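Local coordinates for protein tRNA (uracil(54)-C(5))-methyltransferase (Pyrococcus abyssi, PDB 2JJQ) that methylates carbon 5 of uridine 54 in tRNA, using S-adenosyl-L-methionine as the methyl donor and producing 5-methyluridine, at residues G200-E205 with I254-D259. Numbering follows the deposited sequence.
Sequences GKFTEE and IRERLD
The Phe202 ring and the Glu256 carboxylate meet with their planes 58° apart: OE2 of Glu256 lies at the ring edge, close to its plane, 3.4 Å from Phe202 CD2. Arg257 O approaches the ring obliquely, close to CD2. One face of the ring carries Lys201 CB near the rim, and Tyr276 of helix 275-288 packs against the ring edge-to-face. Both oxygens of Glu256 serve the loop. Glu256 OE1 takes the backbone N of Lys201 at 2.7 Å on its syn side, and Glu256 OE2 takes that of Phe202 at 2.9 Å through its syn lone pair. The anti lone pair of OE2 receives Arg257 N of its own strand, so this oxygen is gripped from two directions, while Ser275 adds a hydrogen bond to OE1. Glutamate suits this buried place because its carboxylate offers two acceptors to successive amides, whose N-H groups probably favour the ionised form, and the bend at chi2 (60°) turns it toward the loop. Gly200, with no side chain, brings its CA close against Glu256 OE1 and Arg255 O.

The loop connects antiparallel strands 192-199 and 206-212 of the five-stranded sheet, and it rests on strand 254-258, which pairs with 261-265 in a hairpin. Strand 254-258 belongs to the methyltransferase family region, and the Glu256 side chain is about 11 Å from bound S-adenosyl-L-homocysteine.

Further along, Thr203 turns OG1 between its backbone N and carbonyl carbon (chi1 60°), aiming it at Arg255 O, 2.6 Å away. The same OG1 accepts from Glu205 N, forming an ST turn, a dual role suited to a hydroxyl. Thr203 CG2 lies 3.9 Å from Arg257 CB. Glu205 OE1 accepts Arg255 N at 2.9 Å on its anti side, the donor lying well out of the carboxylate plane, while OE2 pairs with Lys251. Ile254 packs its CB and CG2 against Glu205 CB.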
ATOM      1  N   GLY A 200       6.383 -11.256   7.229  1.00 12.55           N
ATOM      2  CA  GLY A 200       7.531 -10.365   7.470  1.00 13.10           C
ATOM      3  C   GLY A 200       8.603 -10.837   6.528  1.00 13.56           C
ATOM      4  O   GLY A 200       9.101 -11.994   6.641  1.00 15.88           O
ATOM      5  N   LYS A 201       8.962  -9.997   5.577  1.00 13.15           N
ATOM      6  CA  LYS A 201      10.010 -10.428   4.588  1.00 15.49           C
ATOM      7  C   LYS A 201      11.366 -10.648   5.269  1.00 16.47           C
ATOM      8  O   LYS A 201      12.149 -11.526   4.832  1.00 17.95           O
ATOM      9  CB  LYS A 201      10.150  -9.400   3.459  1.00 14.63           C
ATOM     10  CG  LYS A 201       8.841  -9.153   2.702  1.00 15.41           C
ATOM     11  CD  LYS A 201       8.292 -10.448   2.069  1.00 18.09           C
ATOM     12  CE  LYS A 201       6.972 -10.185   1.417  1.00 18.70           C
ATOM     13  NZ  LYS A 201       6.566 -11.297   0.553  1.00 18.06           N
ATOM     14  N   PHE A 202      11.638  -9.906   6.343  1.00 14.91           N
ATOM     15  CA  PHE A 202      12.956  -9.938   6.995  1.00 16.20           C
ATOM     16  C   PHE A 202      12.983 -10.807   8.258  1.00 17.06           C
ATOM     17  O   PHE A 202      14.031 -10.951   8.892  1.00 18.92           O
ATOM     18  CB  PHE A 202      13.474  -8.525   7.286  1.00 15.68           C
ATOM     19  CG  PHE A 202      13.608  -7.707   6.028  1.00 16.52           C
ATOM     20  CD1 PHE A 202      14.626  -7.998   5.123  1.00 16.64           C
ATOM     21  CD2 PHE A 202      12.653  -6.740   5.710  1.00 14.16           C
ATOM     22  CE1 PHE A 202      14.709  -7.264   3.920  1.00 18.94           C
ATOM     23  CE2 PHE A 202      12.722  -6.025   4.541  1.00 15.30           C
ATOM     24  CZ  PHE A 202      13.749  -6.305   3.644  1.00 15.62           C
ATOM     25  N   THR A 203      11.827 -11.344   8.643  1.00 15.87           N
ATOM     26  CA  THR A 203      11.720 -12.184   9.825  1.00 16.29           C
ATOM     27  C   THR A 203      11.245 -13.591   9.479  1.00 16.77           C
ATOM     28  O   THR A 203      11.401 -14.484  10.301  1.00 17.71           O
ATOM     29  CB  THR A 203      10.662 -11.662  10.821  1.00 15.64           C
ATOM     30  OG1 THR A 203       9.398 -11.633  10.152  1.00 15.49           O
ATOM     31  CG2 THR A 203      11.017 -10.271  11.311  1.00 15.09           C
ATOM     32  N   GLU A 204      10.695 -13.757   8.272  1.00 16.86           N
ATOM     33  CA  GLU A 204      10.071 -14.974   7.764  1.00 18.03           C
ATOM     34  C   GLU A 204       8.819 -15.412   8.553  1.00 17.23           C
ATOM     35  O   GLU A 204       8.419 -16.539   8.472  1.00 19.44           O
ATOM     36  CB  GLU A 204      11.083 -16.100   7.621  1.00 19.46           C
ATOM     37  CG  GLU A 204      12.280 -15.660   6.812  1.00 24.30           C
ATOM     38  CD  GLU A 204      13.298 -16.765   6.575  1.00 32.71           C
ATOM     39  OE1 GLU A 204      13.751 -17.396   7.551  1.00 38.83           O
ATOM     40  OE2 GLU A 204      13.667 -16.977   5.410  1.00 35.19           O
ATOM     41  N   GLU A 205       8.208 -14.536   9.318  1.00 15.30           N
ATOM     42  CA  GLU A 205       7.023 -14.957  10.064  1.00 14.37           C
ATOM     43  C   GLU A 205       5.823 -14.758   9.145  1.00 15.27           C
ATOM     44  O   GLU A 205       5.827 -13.809   8.360  1.00 13.64           O
ATOM     45  CB  GLU A 205       6.869 -14.102  11.288  1.00 13.98           C
ATOM     46  CG  GLU A 205       7.925 -14.461  12.292  1.00 16.69           C
ATOM     47  CD  GLU A 205       7.885 -13.693  13.567  1.00 20.48           C
ATOM     48  OE1 GLU A 205       6.998 -12.820  13.805  1.00 17.94           O
ATOM     49  OE2 GLU A 205       8.789 -14.017  14.369  1.00 21.75           O
ATOM     50  N   ILE A 254       2.660 -11.040  14.339  1.00 13.43           N
ATOM     51  CA  ILE A 254       3.986 -11.298  13.761  1.00 13.27           C
ATOM     52  C   ILE A 254       4.797 -10.000  13.686  1.00 13.51           C
ATOM     53  O   ILE A 254       4.286  -8.913  14.001  1.00 13.36           O
ATOM     54  CB  ILE A 254       3.920 -11.969  12.368  1.00 13.54           C
ATOM     55  CG1 ILE A 254       3.204 -11.043  11.365  1.00 13.95           C
ATOM     56  CG2 ILE A 254       3.195 -13.389  12.533  1.00 11.62           C
ATOM     57  CD1 ILE A 254       3.330 -11.529   9.869  1.00 17.60           C
ATOM     58  N   ARG A 255       6.049 -10.129  13.277  1.00 13.71           N
ATOM     59  CA  ARG A 255       6.872  -8.936  13.150  1.00 14.67           C
ATOM     60  C   ARG A 255       7.456  -8.789  11.762  1.00 13.45           C
ATOM     61  O   ARG A 255       7.801  -9.773  11.075  1.00 13.37           O
ATOM     62  CB  ARG A 255       8.068  -8.968  14.097  1.00 14.60           C
ATOM     63  CG  ARG A 255       7.724  -8.804  15.553  1.00 18.21           C
ATOM     64  CD  ARG A 255       8.977  -9.032  16.413  1.00 23.32           C
ATOM     65  NE  ARG A 255       8.573  -9.047  17.842  1.00 31.23           N
ATOM     66  CZ  ARG A 255       9.295  -8.520  18.847  1.00 33.39           C
ATOM     67  NH1 ARG A 255      10.466  -7.919  18.620  1.00 33.40           N
ATOM     68  NH2 ARG A 255       8.849  -8.590  20.092  1.00 31.61           N
ATOM     69  N   GLU A 256       7.607  -7.535  11.377  1.00 12.40           N
ATOM     70  CA  GLU A 256       8.459  -7.221  10.219  1.00 12.30           C
ATOM     71  C   GLU A 256       9.628  -6.447  10.812  1.00 12.06           C
ATOM     72  O   GLU A 256       9.503  -5.778  11.844  1.00 13.06           O
ATOM     73  CB  GLU A 256       7.741  -6.323   9.196  1.00 11.37           C
ATOM     74  CG  GLU A 256       8.634  -5.906   7.990  1.00 12.72           C
ATOM     75  CD  GLU A 256       9.117  -7.137   7.212  1.00 13.25           C
ATOM     76  OE1 GLU A 256       8.515  -7.432   6.161  1.00 14.32           O
ATOM     77  OE2 GLU A 256      10.059  -7.817   7.689  1.00 12.53           O
ATOM     78  N   ARG A 257      10.775  -6.545  10.164  1.00 13.13           N
ATOM     79  CA  ARG A 257      11.930  -5.828  10.665  1.00 13.01           C
ATOM     80  C   ARG A 257      12.531  -4.970   9.574  1.00 13.05           C
ATOM     81  O   ARG A 257      12.839  -5.489   8.475  1.00 12.51           O
ATOM     82  CB  ARG A 257      12.974  -6.844  11.181  1.00 14.10           C
ATOM     83  CG  ARG A 257      14.289  -6.205  11.513  1.00 17.66           C
ATOM     84  CD  ARG A 257      15.193  -7.212  12.242  1.00 25.70           C
ATOM     85  NE  ARG A 257      14.912  -7.123  13.659  1.00 33.95           N
ATOM     86  CZ  ARG A 257      15.818  -6.692  14.537  1.00 37.85           C
ATOM     87  NH1 ARG A 257      17.047  -6.397  14.111  1.00 38.76           N
ATOM     88  NH2 ARG A 257      15.520  -6.583  15.820  1.00 37.57           N
ATOM     89  N   LEU A 258      12.665  -3.658   9.844  1.00 11.98           N
ATOM     90  CA  LEU A 258      13.378  -2.744   8.918  1.00 11.41           C
ATOM     91  C   LEU A 258      14.706  -2.374   9.534  1.00 12.32           C
ATOM     92  O   LEU A 258      14.752  -1.673  10.541  1.00 11.91           O
ATOM     93  CB  LEU A 258      12.545  -1.462   8.716  1.00 11.03           C
ATOM     94  CG  LEU A 258      11.073  -1.730   8.267  1.00  9.98           C
ATOM     95  CD1 LEU A 258      10.471  -0.319   7.879  1.00 13.14           C
ATOM     96  CD2 LEU A 258      11.005  -2.692   7.095  1.00 13.21           C
ATOM     97  N   ASP A 259      15.784  -2.870   8.935  1.00 13.45           N
ATOM     98  CA  ASP A 259      17.118  -2.763   9.540  1.00 14.08           C
ATOM     99  C   ASP A 259      17.103  -3.404  10.954  1.00 15.24           C
ATOM    100  O   ASP A 259      16.951  -4.648  11.089  1.00 16.29           O
ATOM    101  CB  ASP A 259      17.600  -1.316   9.508  1.00 13.40           C
ATOM    102  CG  ASP A 259      17.948  -0.844   8.096  1.00 15.77           C
ATOM    103  OD1 ASP A 259      18.290  -1.686   7.221  1.00 17.43           O
ATOM    104  OD2 ASP A 259      17.884   0.378   7.839  1.00 16.51           O
TER